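Beta-galactosidase (Trichoderma reesei, PDB 3OG2) probably hydrolyses terminal non-reducing beta-D-galactose residues from beta-D-galactosides, as a glycoside hydrolase of family 35. Local coordinates at residues Asp419-Ala431 against Ser442-Asp456. Numbering follows the deposited sequence.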
ATOM      1  N   ASP A 419      15.961  21.233 -16.083  1.00 14.88           N
ATOM      2  CA  ASP A 419      16.688  21.538 -17.300  1.00 17.05           C
ATOM      3  C   ASP A 419      17.423  20.334 -17.853  1.00 15.29           C
ATOM      4  O   ASP A 419      17.569  19.297 -17.210  1.00 17.41           O
ATOM      5  CB  ASP A 419      17.722  22.622 -16.985  1.00 25.41           C
ATOM      6  CG  ASP A 419      17.017  23.921 -16.633  1.00 31.61           C
ATOM      7  OD1 ASP A 419      15.917  24.146 -17.178  1.00 44.46           O
ATOM      8  OD2 ASP A 419      17.548  24.677 -15.817  1.00 58.87           O
ATOM      9  N   THR A 420      17.879  20.487 -19.093  1.00 15.79           N
ATOM     10  CA  THR A 420      18.715  19.480 -19.731  1.00 14.25           C
ATOM     11  C   THR A 420      20.177  19.884 -19.664  1.00 14.78           C
ATOM     12  O   THR A 420      20.547  21.021 -19.963  1.00 21.43           O
ATOM     13  CB  THR A 420      18.315  19.259 -21.204  1.00 17.68           C
ATOM     14  OG1 THR A 420      17.007  18.675 -21.219  1.00 20.77           O
ATOM     15  CG2 THR A 420      19.180  18.223 -21.870  1.00 20.01           C
ATOM     16  N   ALA A 421      21.048  18.980 -19.273  1.00 14.77           N
ATOM     17  CA  ALA A 421      22.475  19.169 -19.192  1.00 14.81           C
ATOM     18  C   ALA A 421      23.192  18.307 -20.205  1.00 14.01           C
ATOM     19  O   ALA A 421      22.839  17.161 -20.392  1.00 15.12           O
ATOM     20  CB  ALA A 421      22.904  18.770 -17.780  1.00 18.15           C
ATOM     21  N   SER A 422      24.176  18.864 -20.878  1.00 13.41           N
ATOM     22  CA  SER A 422      25.113  18.149 -21.734  1.00 12.79           C
ATOM     23  C   SER A 422      26.401  17.931 -20.981  1.00 12.31           C
ATOM     24  O   SER A 422      26.893  18.845 -20.318  1.00 14.72           O
ATOM     25  CB  SER A 422      25.444  19.007 -22.959  1.00 15.65           C
ATOM     26  OG  SER A 422      24.227  19.227 -23.701  1.00 24.21           O
ATOM     27  N   TYR A 423      26.968  16.724 -21.047  1.00 12.17           N
ATOM     28  CA  TYR A 423      28.145  16.435 -20.266  1.00 11.62           C
ATOM     29  C   TYR A 423      28.939  15.299 -20.900  1.00 11.57           C
ATOM     30  O   TYR A 423      28.451  14.612 -21.820  1.00 12.35           O
ATOM     31  CB  TYR A 423      27.727  16.092 -18.822  1.00 11.44           C
ATOM     32  CG  TYR A 423      27.038  14.774 -18.616  1.00 11.82           C
ATOM     33  CD1 TYR A 423      25.692  14.643 -18.945  1.00 11.71           C
ATOM     34  CD2 TYR A 423      27.693  13.652 -18.099  1.00 11.39           C
ATOM     35  CE1 TYR A 423      25.018  13.433 -18.759  1.00 11.96           C
ATOM     36  CE2 TYR A 423      27.031  12.440 -17.897  1.00 11.47           C
ATOM     37  CZ  TYR A 423      25.687  12.350 -18.236  1.00 12.00           C
ATOM     38  OH  TYR A 423      25.059  11.133 -18.065  1.00 12.27           O
ATOM     39  N   THR A 424      30.142  15.116 -20.369  1.00 11.35           N
ATOM     40  CA  THR A 424      30.939  13.953 -20.622  1.00 11.46           C
ATOM     41  C   THR A 424      31.417  13.443 -19.268  1.00 11.68           C
ATOM     42  O   THR A 424      31.317  14.181 -18.276  1.00 12.68           O
ATOM     43  CB  THR A 424      32.150  14.244 -21.544  1.00 12.28           C
ATOM     44  OG1 THR A 424      32.973  15.126 -20.811  1.00 12.92           O
ATOM     45  CG2 THR A 424      31.713  14.894 -22.871  1.00 12.75           C
ATOM     46  N   VAL A 425      31.912  12.205 -19.238  1.00 12.01           N
ATOM     47  CA  VAL A 425      32.456  11.685 -17.960  1.00 11.68           C
ATOM     48  C   VAL A 425      33.878  11.214 -18.177  1.00 12.19           C
ATOM     49  O   VAL A 425      34.311  10.883 -19.282  1.00 14.52           O
ATOM     50  CB  VAL A 425      31.604  10.540 -17.349  1.00 11.77           C
ATOM     51  CG1 VAL A 425      30.259  11.090 -16.911  1.00 15.55           C
ATOM     52  CG2 VAL A 425      31.428   9.450 -18.369  1.00 14.44           C
ATOM     53  N   LYS A 426      34.638  11.165 -17.099  1.00 13.29           N
ATOM     54  CA  LYS A 426      35.990  10.612 -17.107  1.00 14.42           C
ATOM     55  C   LYS A 426      35.981   9.551 -16.005  1.00 13.49           C
ATOM     56  O   LYS A 426      35.888   9.909 -14.811  1.00 14.34           O
ATOM     57  CB  LYS A 426      37.058  11.699 -16.885  1.00 18.17           C
ATOM     58  CG  LYS A 426      38.441  11.097 -16.928  1.00 22.57           C
ATOM     59  CD  LYS A 426      39.559  12.135 -16.892  1.00 24.24           C
ATOM     60  CE  LYS A 426      40.721  11.507 -17.669  1.00 34.90           C
ATOM     61  NZ  LYS A 426      40.341  10.217 -18.354  1.00 53.70           N
ATOM     62  N   LEU A 427      36.007   8.257 -16.379  1.00 12.86           N
ATOM     63  CA  LEU A 427      35.733   7.187 -15.417  1.00 13.31           C
ATOM     64  C   LEU A 427      36.926   6.246 -15.352  1.00 12.99           C
ATOM     65  O   LEU A 427      37.574   5.993 -16.376  1.00 15.35           O
ATOM     66  CB  LEU A 427      34.491   6.360 -15.813  1.00 11.44           C
ATOM     67  CG  LEU A 427      33.204   7.172 -15.950  1.00 10.87           C
ATOM     68  CD1 LEU A 427      32.028   6.298 -16.352  1.00 13.87           C
ATOM     69  CD2 LEU A 427      32.841   7.927 -14.678  1.00 14.46           C
ATOM     70  N   PRO A 428      37.182   5.734 -14.184  1.00 12.83           N
ATOM     71  CA  PRO A 428      38.227   4.719 -14.044  1.00 13.62           C
ATOM     72  C   PRO A 428      37.774   3.392 -14.630  1.00 13.25           C
ATOM     73  O   PRO A 428      36.599   2.974 -14.451  1.00 15.21           O
ATOM     74  CB  PRO A 428      38.434   4.640 -12.524  1.00 14.52           C
ATOM     75  CG  PRO A 428      37.081   5.004 -11.969  1.00 14.17           C
ATOM     76  CD  PRO A 428      36.547   6.077 -12.886  1.00 14.71           C
ATOM     77  N   THR A 429      38.694   2.727 -15.329  1.00 15.55           N
ATOM     78  CA  THR A 429      38.421   1.411 -15.864  1.00 15.14           C
ATOM     79  C   THR A 429      39.698   0.561 -15.732  1.00 18.12           C
ATOM     80  O   THR A 429      40.761   1.106 -15.479  1.00 17.56           O
ATOM     81  CB  THR A 429      37.998   1.356 -17.344  1.00 15.24           C
ATOM     82  OG1 THR A 429      39.146   1.587 -18.163  1.00 18.06           O
ATOM     83  CG2 THR A 429      37.003   2.440 -17.701  1.00 18.22           C
ATOM     84  N   SER A 430      39.556  -0.747 -15.913  1.00 18.00           N
ATOM     85  CA  SER A 430      40.707  -1.649 -16.021  1.00 18.37           C
ATOM     86  C   SER A 430      41.640  -1.293 -17.168  1.00 20.62           C
ATOM     87  O   SER A 430      42.783  -1.757 -17.196  1.00 25.42           O
ATOM     88  CB  SER A 430      40.243  -3.085 -16.252  1.00 19.05           C
ATOM     89  OG  SER A 430      39.439  -3.146 -17.455  1.00 18.94           O
ATOM     90  N   ALA A 431      41.208  -0.460 -18.116  1.00 19.06           N
ATOM     91  CA  ALA A 431      42.133  -0.015 -19.141  1.00 22.36           C
ATOM     92  C   ALA A 431      42.655   1.397 -18.860  1.00 23.52           C
ATOM     93  O   ALA A 431      43.265   1.972 -19.758  1.00 26.53           O
ATOM     94  CB  ALA A 431      41.426  -0.134 -20.496  1.00 22.77           C
ATOM     95  N   SER A 442      28.416  14.314 -26.911  1.00 12.42           N
ATOM     96  CA  SER A 442      28.077  14.588 -25.514  1.00 12.64           C
ATOM     97  C   SER A 442      26.915  13.723 -25.057  1.00 11.16           C
ATOM     98  O   SER A 442      26.033  13.431 -25.857  1.00 13.44           O
ATOM     99  CB  SER A 442      27.638  16.058 -25.262  1.00 15.34           C
ATOM    100  OG  SER A 442      28.713  16.934 -25.523  1.00 17.28           O
ATOM    101  N   LEU A 443      26.972  13.329 -23.793  1.00 10.78           N
ATOM    102  CA  LEU A 443      25.832  12.747 -23.116  1.00 10.74           C
ATOM    103  C   LEU A 443      24.833  13.808 -22.710  1.00 10.54           C
ATOM    104  O   LEU A 443      25.204  14.986 -22.560  1.00 12.89           O
ATOM    105  CB  LEU A 443      26.315  12.058 -21.836  1.00 11.56           C
ATOM    106  CG  LEU A 443      27.435  11.047 -22.109  1.00 11.00           C
ATOM    107  CD1 LEU A 443      27.989  10.526 -20.788  1.00 14.30           C
ATOM    108  CD2 LEU A 443      27.046   9.882 -23.004  1.00 13.59           C
ATOM    109  N   THR A 444      23.596  13.393 -22.491  1.00 10.54           N
ATOM    110  CA  THR A 444      22.508  14.283 -22.113  1.00 11.83           C
ATOM    111  C   THR A 444      21.859  13.764 -20.846  1.00 10.64           C
ATOM    112  O   THR A 444      21.590  12.563 -20.717  1.00 12.03           O
ATOM    113  CB  THR A 444      21.414  14.305 -23.245  1.00 14.53           C
ATOM    114  OG1 THR A 444      22.025  14.858 -24.427  1.00 18.50           O
ATOM    115  CG2 THR A 444      20.225  15.185 -22.876  1.00 21.54           C
ATOM    116  N   LEU A 445      21.596  14.669 -19.918  1.00 11.28           N
ATOM    117  CA  LEU A 445      20.781  14.361 -18.717  1.00 11.73           C
ATOM    118  C   LEU A 445      19.581  15.305 -18.804  1.00 11.43           C
ATOM    119  O   LEU A 445      19.758  16.536 -18.621  1.00 13.13           O
ATOM    120  CB  LEU A 445      21.591  14.498 -17.419  1.00 13.38           C
ATOM    121  CG  LEU A 445      20.800  13.986 -16.193  1.00 11.88           C
ATOM    122  CD1 LEU A 445      20.733  12.479 -16.197  1.00 13.30           C
ATOM    123  CD2 LEU A 445      21.443  14.510 -14.916  1.00 14.73           C
ATOM    124  N   THR A 446      18.398  14.817 -19.110  1.00 11.01           N
ATOM    125  CA  THR A 446      17.208  15.678 -19.240  1.00 11.32           C
ATOM    126  C   THR A 446      16.606  15.949 -17.876  1.00 10.57           C
ATOM    127  O   THR A 446      17.168  15.508 -16.828  1.00 11.83           O
ATOM    128  CB  THR A 446      16.191  15.035 -20.207  1.00 13.03           C
ATOM    129  OG1 THR A 446      15.703  13.800 -19.662  1.00 13.33           O
ATOM    130  CG2 THR A 446      16.864  14.720 -21.547  1.00 14.58           C
ATOM    131  N   GLY A 447      15.523  16.690 -17.794  1.00 10.90           N
ATOM    132  CA  GLY A 447      15.013  17.149 -16.522  1.00 12.01           C
ATOM    133  C   GLY A 447      14.585  16.019 -15.584  1.00 11.00           C
ATOM    134  O   GLY A 447      13.972  15.041 -16.024  1.00 11.75           O
ATOM    135  N   ARG A 448      14.922  16.191 -14.313  1.00 10.99           N
ATOM    136  CA  ARG A 448      14.533  15.196 -13.265  1.00  9.86           C
ATOM    137  C   ARG A 448      14.801  13.778 -13.705  1.00  8.74           C
ATOM    138  O   ARG A 448      13.985  12.862 -13.549  1.00 10.43           O
ATOM    139  CB  ARG A 448      13.077  15.425 -12.851  1.00 10.98           C
ATOM    140  CG  ARG A 448      13.036  16.741 -12.080  1.00 10.72           C
ATOM    141  CD  ARG A 448      11.659  17.064 -11.547  1.00 11.37           C
ATOM    142  NE  ARG A 448      11.741  18.311 -10.792  1.00 10.94           N
ATOM    143  CZ  ARG A 448      10.726  18.889 -10.167  1.00 11.25           C
ATOM    144  NH1 ARG A 448       9.524  18.329 -10.177  1.00 12.25           N
ATOM    145  NH2 ARG A 448      10.947  20.038  -9.533  1.00 12.14           N
ATOM    146  N   ASP A 449      16.009  13.586 -14.221  1.00 10.54           N
ATOM    147  CA  ASP A 449      16.516  12.242 -14.542  1.00  9.81           C
ATOM    148  C   ASP A 449      17.796  12.007 -13.768  1.00 10.00           C
ATOM    149  O   ASP A 449      18.493  12.946 -13.366  1.00 10.58           O
ATOM    150  CB  ASP A 449      16.714  12.085 -16.053  1.00 12.31           C
ATOM    151  CG  ASP A 449      16.794  10.631 -16.441  1.00 11.96           C
ATOM    152  OD1 ASP A 449      16.552   9.679 -15.632  1.00 13.09           O
ATOM    153  OD2 ASP A 449      17.169  10.328 -17.613  1.00 15.94           O
ATOM    154  N   SER A 450      18.090  10.744 -13.562  1.00  9.35           N
ATOM    155  CA  SER A 450      19.374  10.310 -12.969  1.00  9.33           C
ATOM    156  C   SER A 450      19.761   9.008 -13.653  1.00  9.68           C
ATOM    157  O   SER A 450      18.905   8.214 -14.011  1.00 10.27           O
ATOM    158  CB  SER A 450      19.177  10.111 -11.472  1.00 10.05           C
ATOM    159  OG  SER A 450      20.351   9.621 -10.860  1.00 10.66           O
ATOM    160  N   LYS A 451      21.061   8.806 -13.854  1.00 10.37           N
ATOM    161  CA  LYS A 451      21.523   7.624 -14.567  1.00 11.04           C
ATOM    162  C   LYS A 451      22.572   6.919 -13.762  1.00  8.45           C
ATOM    163  O   LYS A 451      23.266   7.579 -13.004  1.00 10.50           O
ATOM    164  CB  LYS A 451      22.141   7.999 -15.922  1.00 15.69           C
ATOM    165  CG  LYS A 451      21.018   8.581 -16.805  1.00 19.07           C
ATOM    166  CD  LYS A 451      21.169   8.279 -18.268  1.00 19.28           C
ATOM    167  CE  LYS A 451      20.221   9.199 -19.034  1.00 18.80           C
ATOM    168  NZ  LYS A 451      18.924   8.487 -19.248  1.00 15.29           N
ATOM    169  N   ILE A 452      22.701   5.628 -13.980  1.00  9.62           N
ATOM    170  CA  ILE A 452      23.824   4.861 -13.481  0.50  9.05           C
ATOM    171  C   ILE A 452      24.672   4.446 -14.681  1.00 10.19           C
ATOM    172  O   ILE A 452      24.245   3.727 -15.574  1.00 18.74           O
ATOM    173  CB  ILE A 452      23.390   3.643 -12.653  0.50 12.36           C
ATOM    174  CG1 ILE A 452      22.142   3.998 -11.838  0.50 13.72           C
ATOM    175  CG2 ILE A 452      24.560   3.121 -11.822  0.50 18.58           C
ATOM    176  CD1 ILE A 452      22.192   3.743 -10.343  0.50 25.79           C
ATOM    177  N   HIS A 453      25.922   4.946 -14.703  1.00  9.28           N
ATOM    178  CA  HIS A 453      26.919   4.513 -15.683  1.00  9.41           C
ATOM    179  C   HIS A 453      27.776   3.444 -15.020  1.00  9.64           C
ATOM    180  O   HIS A 453      27.913   3.436 -13.793  1.00 11.09           O
ATOM    181  CB  HIS A 453      27.782   5.658 -16.169  1.00  9.85           C
ATOM    182  CG  HIS A 453      27.012   6.810 -16.732  1.00 10.56           C
ATOM    183  ND1 HIS A 453      25.872   6.678 -17.518  1.00 10.59           N
ATOM    184  CD2 HIS A 453      27.220   8.131 -16.656  1.00 12.91           C
ATOM    185  CE1 HIS A 453      25.427   7.890 -17.882  1.00 11.12           C
ATOM    186  NE2 HIS A 453      26.235   8.793 -17.354  1.00 12.07           N
ATOM    187  N   VAL A 454      28.343   2.523 -15.802  1.00  9.24           N
ATOM    188  CA  VAL A 454      29.141   1.453 -15.223  1.00  9.30           C
ATOM    189  C   VAL A 454      30.483   1.305 -15.918  1.00  9.97           C
ATOM    190  O   VAL A 454      30.653   1.652 -17.083  1.00 10.47           O
ATOM    191  CB  VAL A 454      28.399   0.086 -15.296  1.00  9.51           C
ATOM    192  CG1 VAL A 454      27.104   0.109 -14.477  1.00 10.76           C
ATOM    193  CG2 VAL A 454      28.065  -0.314 -16.719  1.00 10.16           C
ATOM    194  N   THR A 455      31.453   0.771 -15.169  1.00  9.69           N
ATOM    195  CA  THR A 455      32.715   0.331 -15.770  1.00  9.85           C
ATOM    196  C   THR A 455      33.028  -1.110 -15.326  1.00 10.28           C
ATOM    197  O   THR A 455      32.655  -1.533 -14.199  1.00 10.82           O
ATOM    198  CB  THR A 455      33.922   1.257 -15.517  1.00 10.71           C
ATOM    199  OG1 THR A 455      34.249   1.250 -14.134  1.00 12.30           O
ATOM    200  CG2 THR A 455      33.637   2.712 -15.926  1.00 12.63           C
ATOM    201  N   ASP A 456      33.718  -1.858 -16.179  1.00 10.74           N
ATOM    202  CA  ASP A 456      34.058  -3.252 -15.981  1.00 11.26           C
ATOM    203  C   ASP A 456      32.884  -4.037 -15.418  1.00 10.75           C
ATOM    204  O   ASP A 456      32.941  -4.692 -14.362  1.00 11.92           O
ATOM    205  CB  ASP A 456      35.267  -3.383 -15.039  1.00 12.44           C
ATOM    206  CG  ASP A 456      36.473  -2.824 -15.802  1.00 12.34           C
ATOM    207  OD1 ASP A 456      36.890  -3.458 -16.815  1.00 15.36           O
ATOM    208  OD2 ASP A 456      36.990  -1.768 -15.424  1.00 15.64           O
TER
HETATM  209  O   HOH W   1      14.336  17.957 -19.929  1.00 32.11           O
HETATM  210  O   HOH W   2      23.798  16.748 -25.106  1.00 40.01           O
HETATM  211  O   HOH W   3      23.240  10.331 -20.149  1.00 14.37           O
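The ring of Y423 lies against L443 and fills the hollow between a small sheet (strands 434-436, 421-427 and 443-445) and the antiparallel sheet carrying strand 450-459, both in the region matching beta-galactosidase domain 2. L443 CB stands over one ring face, 3.7 Å from its centroid, a CH-pi contact, while L443 CD1 reaches across to Y423 CE2. L445 CB touches the rim at Y423 CE1. Y423 CG is tucked over its own backbone (chi1 71°), which carries the ring across to L443. A421 and L445, then Y423 and L443, are hydrogen-bonded pairs, A421 N reaching L445 O at 2.8 Å. Between them, S422 and T444 form a non-hydrogen-bonded pair on the other face, their hydroxyls sharing a water. Beside it, the methyls T420 CG2 and T444 CG2 press together at 3.4 Å, tighter than usual.

From the facing sheet H453 rises to meet the phenol, with Y423 OH 2.7 Å from H453 NE2, at the imidazole's edge. A buried hydroxyl needs such a partner, and a water joining Y423 OH to T444 O supplies another. V425, between L443 CD1 and H453, and L427 continue the apolar row. L427 CB rests on T455 CG2, which T429 CG2 also meets, while T455 OG1 donates to P428 O (2.9 Å); threonine suits this place by offering both methyl and donor.

At the far end D456 holds S430 with both carboxylate oxygens, each met on its syn side: OD2 takes S430 N at 2.8 Å and OD1 takes S430 OG. Were D456 replaced by an alanine, both S430 donors would probably lose their acceptors and K498 a nearby countercharge. Being directional, the Y423-H453 bond amid the apolar side chains and the carboxylate grip at one end probably favour one placement of strand 421-427 over the facing sheet, where apolar contact alone would be less specific.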